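PDB 6IJ1: prenylcyclase from Actinoplanes teichomyceticus, which probably acts on prenyl (isoprenoid) substrates as a cyclase or prenyltransferase. Local coordinates for residues Gly29-Tyr34 against Ala46-Val51. Numbering follows the deposited sequence.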
loop_
_atom_site.group_PDB
_atom_site.type_symbol
_atom_site.label_atom_id
_atom_site.label_comp_id
_atom_site.label_asym_id
_atom_site.label_seq_id
_atom_site.Cartn_x
_atom_site.Cartn_y
_atom_site.Cartn_z
ATOM N N GLY A 29 10.794 9.213 -16.248
ATOM C CA GLY A 29 9.422 8.762 -16.085
ATOM C C GLY A 29 9.115 8.127 -14.734
ATOM O O GLY A 29 7.928 7.862 -14.466
ATOM N N ARG A 30 10.126 7.859 -13.909
ATOM C CA ARG A 30 9.868 7.162 -12.655
ATOM C C ARG A 30 9.346 8.162 -11.605
ATOM O O ARG A 30 9.326 9.380 -11.795
ATOM C CB ARG A 30 11.111 6.434 -12.158
ATOM C CG ARG A 30 12.169 7.305 -11.627
ATOM C CD ARG A 30 13.508 6.570 -11.358
ATOM N NE ARG A 30 14.330 7.335 -10.397
ATOM C CZ ARG A 30 15.151 8.332 -10.739
ATOM N NH1 ARG A 30 15.266 8.681 -12.028
ATOM N NH2 ARG A 30 15.841 8.987 -9.800
ATOM N N TRP A 31 8.819 7.618 -10.506
ATOM C CA TRP A 31 8.458 8.450 -9.361
ATOM C C TRP A 31 9.255 7.970 -8.161
ATOM O O TRP A 31 9.498 6.766 -7.984
ATOM C CB TRP A 31 6.976 8.360 -9.040
ATOM C CG TRP A 31 6.107 8.966 -10.067
ATOM C CD1 TRP A 31 5.774 10.282 -10.168
ATOM C CD2 TRP A 31 5.432 8.295 -11.155
ATOM N NE1 TRP A 31 4.925 10.492 -11.243
ATOM C CE2 TRP A 31 4.701 9.283 -11.867
ATOM C CE3 TRP A 31 5.346 6.950 -11.587
ATOM C CZ2 TRP A 31 3.925 8.986 -13.032
ATOM C CZ3 TRP A 31 4.570 6.655 -12.724
ATOM C CH2 TRP A 31 3.867 7.662 -13.424
ATOM N N VAL A 32 9.630 8.918 -7.286
ATOM C CA VAL A 32 10.315 8.562 -6.041
ATOM C C VAL A 32 9.625 9.266 -4.866
ATOM O O VAL A 32 9.026 10.336 -5.014
ATOM C CB VAL A 32 11.824 8.896 -6.024
ATOM C CG1 VAL A 32 12.517 8.251 -7.292
ATOM C CG2 VAL A 32 12.056 10.422 -6.017
ATOM N N ASP A 33 9.662 8.625 -3.715
ATOM C CA ASP A 33 9.095 9.253 -2.521
ATOM C C ASP A 33 9.729 8.610 -1.299
ATOM O O ASP A 33 10.420 7.601 -1.379
ATOM C CB ASP A 33 7.567 9.120 -2.477
ATOM C CG ASP A 33 6.867 10.266 -1.739
ATOM O OD1 ASP A 33 7.549 11.016 -1.024
ATOM O OD2 ASP A 33 5.607 10.332 -1.873
ATOM N N TYR A 34 9.450 9.208 -0.136
ATOM C CA TYR A 34 10.048 8.847 1.150
ATOM C C TYR A 34 11.516 9.269 1.198
ATOM O O TYR A 34 12.097 9.697 0.196
ATOM C CB TYR A 34 9.831 7.356 1.537
ATOM C CG TYR A 34 8.386 7.062 1.876
ATOM C CD1 TYR A 34 7.481 6.720 0.880
ATOM C CD2 TYR A 34 7.951 7.178 3.174
ATOM C CE1 TYR A 34 6.128 6.471 1.196
ATOM C CE2 TYR A 34 6.576 6.948 3.509
ATOM C CZ TYR A 34 5.722 6.588 2.514
ATOM O OH TYR A 34 4.372 6.366 2.796
ATOM N N ALA A 46 5.918 1.768 -8.977
ATOM C CA ALA A 46 4.852 0.783 -9.187
ATOM C C ALA A 46 3.539 1.252 -8.559
ATOM O O ALA A 46 2.467 1.112 -9.154
ATOM C CB ALA A 46 5.251 -0.561 -8.622
ATOM N N TYR A 47 3.602 1.805 -7.339
ATOM C CA TYR A 47 2.380 2.174 -6.631
ATOM C C TYR A 47 1.666 3.330 -7.345
ATOM O O TYR A 47 0.445 3.305 -7.548
ATOM C CB TYR A 47 2.793 2.579 -5.202
ATOM C CG TYR A 47 1.609 2.896 -4.289
ATOM C CD1 TYR A 47 0.939 1.842 -3.694
ATOM C CD2 TYR A 47 1.180 4.206 -4.068
ATOM C CE1 TYR A 47 -0.160 2.074 -2.897
ATOM C CE2 TYR A 47 0.111 4.456 -3.216
ATOM C CZ TYR A 47 -0.532 3.382 -2.626
ATOM O OH TYR A 47 -1.612 3.573 -1.768
ATOM N N VAL A 48 2.410 4.361 -7.717
ATOM C CA VAL A 48 1.801 5.504 -8.412
ATOM C C VAL A 48 1.253 5.081 -9.774
ATOM O O VAL A 48 0.129 5.432 -10.135
ATOM C CB VAL A 48 2.840 6.637 -8.558
ATOM C CG1 VAL A 48 2.335 7.746 -9.473
ATOM C CG2 VAL A 48 3.221 7.189 -7.114
ATOM N N ALA A 49 2.066 4.305 -10.520
ATOM C CA ALA A 49 1.647 3.841 -11.849
ATOM C C ALA A 49 0.364 3.045 -11.763
ATOM O O ALA A 49 -0.515 3.193 -12.622
ATOM C CB ALA A 49 2.750 2.988 -12.504
ATOM N N GLY A 50 0.225 2.206 -10.715
ATOM C CA GLY A 50 -0.973 1.369 -10.618
ATOM C C GLY A 50 -2.238 2.183 -10.455
ATOM O O GLY A 50 -3.302 1.828 -10.968
ATOM N N VAL A 51 -2.156 3.318 -9.755
ATOM C CA VAL A 51 -3.329 4.192 -9.643
ATOM C C VAL A 51 -3.591 4.882 -10.981
ATOM O O VAL A 51 -4.737 4.933 -11.470
ATOM C CB VAL A 51 -3.128 5.217 -8.502
ATOM C CG1 VAL A 51 -4.277 6.220 -8.508
ATOM C CG2 VAL A 51 -3.083 4.490 -7.146
#
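W31 lays its indole over V48 of helix 42-52. The G-X-W sequence G29-R30-W31, in the loop after helix 10-23, resembles the end of a QW motif, the repeat seen in triterpene cyclases and their alpha-barrel relatives, and shows how the indole of a loop tryptophan can be held by two unlike devices, dispersion over the ring and one bond at its N-H. The backbone adds a third tie, W31 O accepting a hydrogen bond from T45 OG1 of the same helix. CB of W31 points toward the helix, and CG, anti to the carbonyl carbon (chi1 -68°), is already within 4.0 Å of V48 CG1. At the ring junction the fit tightens, W31 CD2 lying 3.6 Å and CE2 3.7 Å from V48 CG1. The methyl sits almost squarely above the six-membered ring, 15° off its normal, a CH-pi contact. V48 reaches this spot because its CG1 is anti to its own backbone N (chi1 170°). On the opposite face, G29 O lies above the plane, displaced toward the rim. NE1, buried, gives its hydrogen to L21 O, which ties the loop to helix 10-23 and helps to fix the rotation of the ring. A63 and A67 of helix 58-71 also touch the indole. Replacing W31 by an alanine would take away the ring and would probably leave V48 CG1 without its aromatic partner, L21 O without its donor and a gap between loop and helix. Along the six-membered rim, W31 CE3 meets V48 CB at 3.9 Å, and W31 CZ3 closes the contact against A49 CB at 4.1 Å.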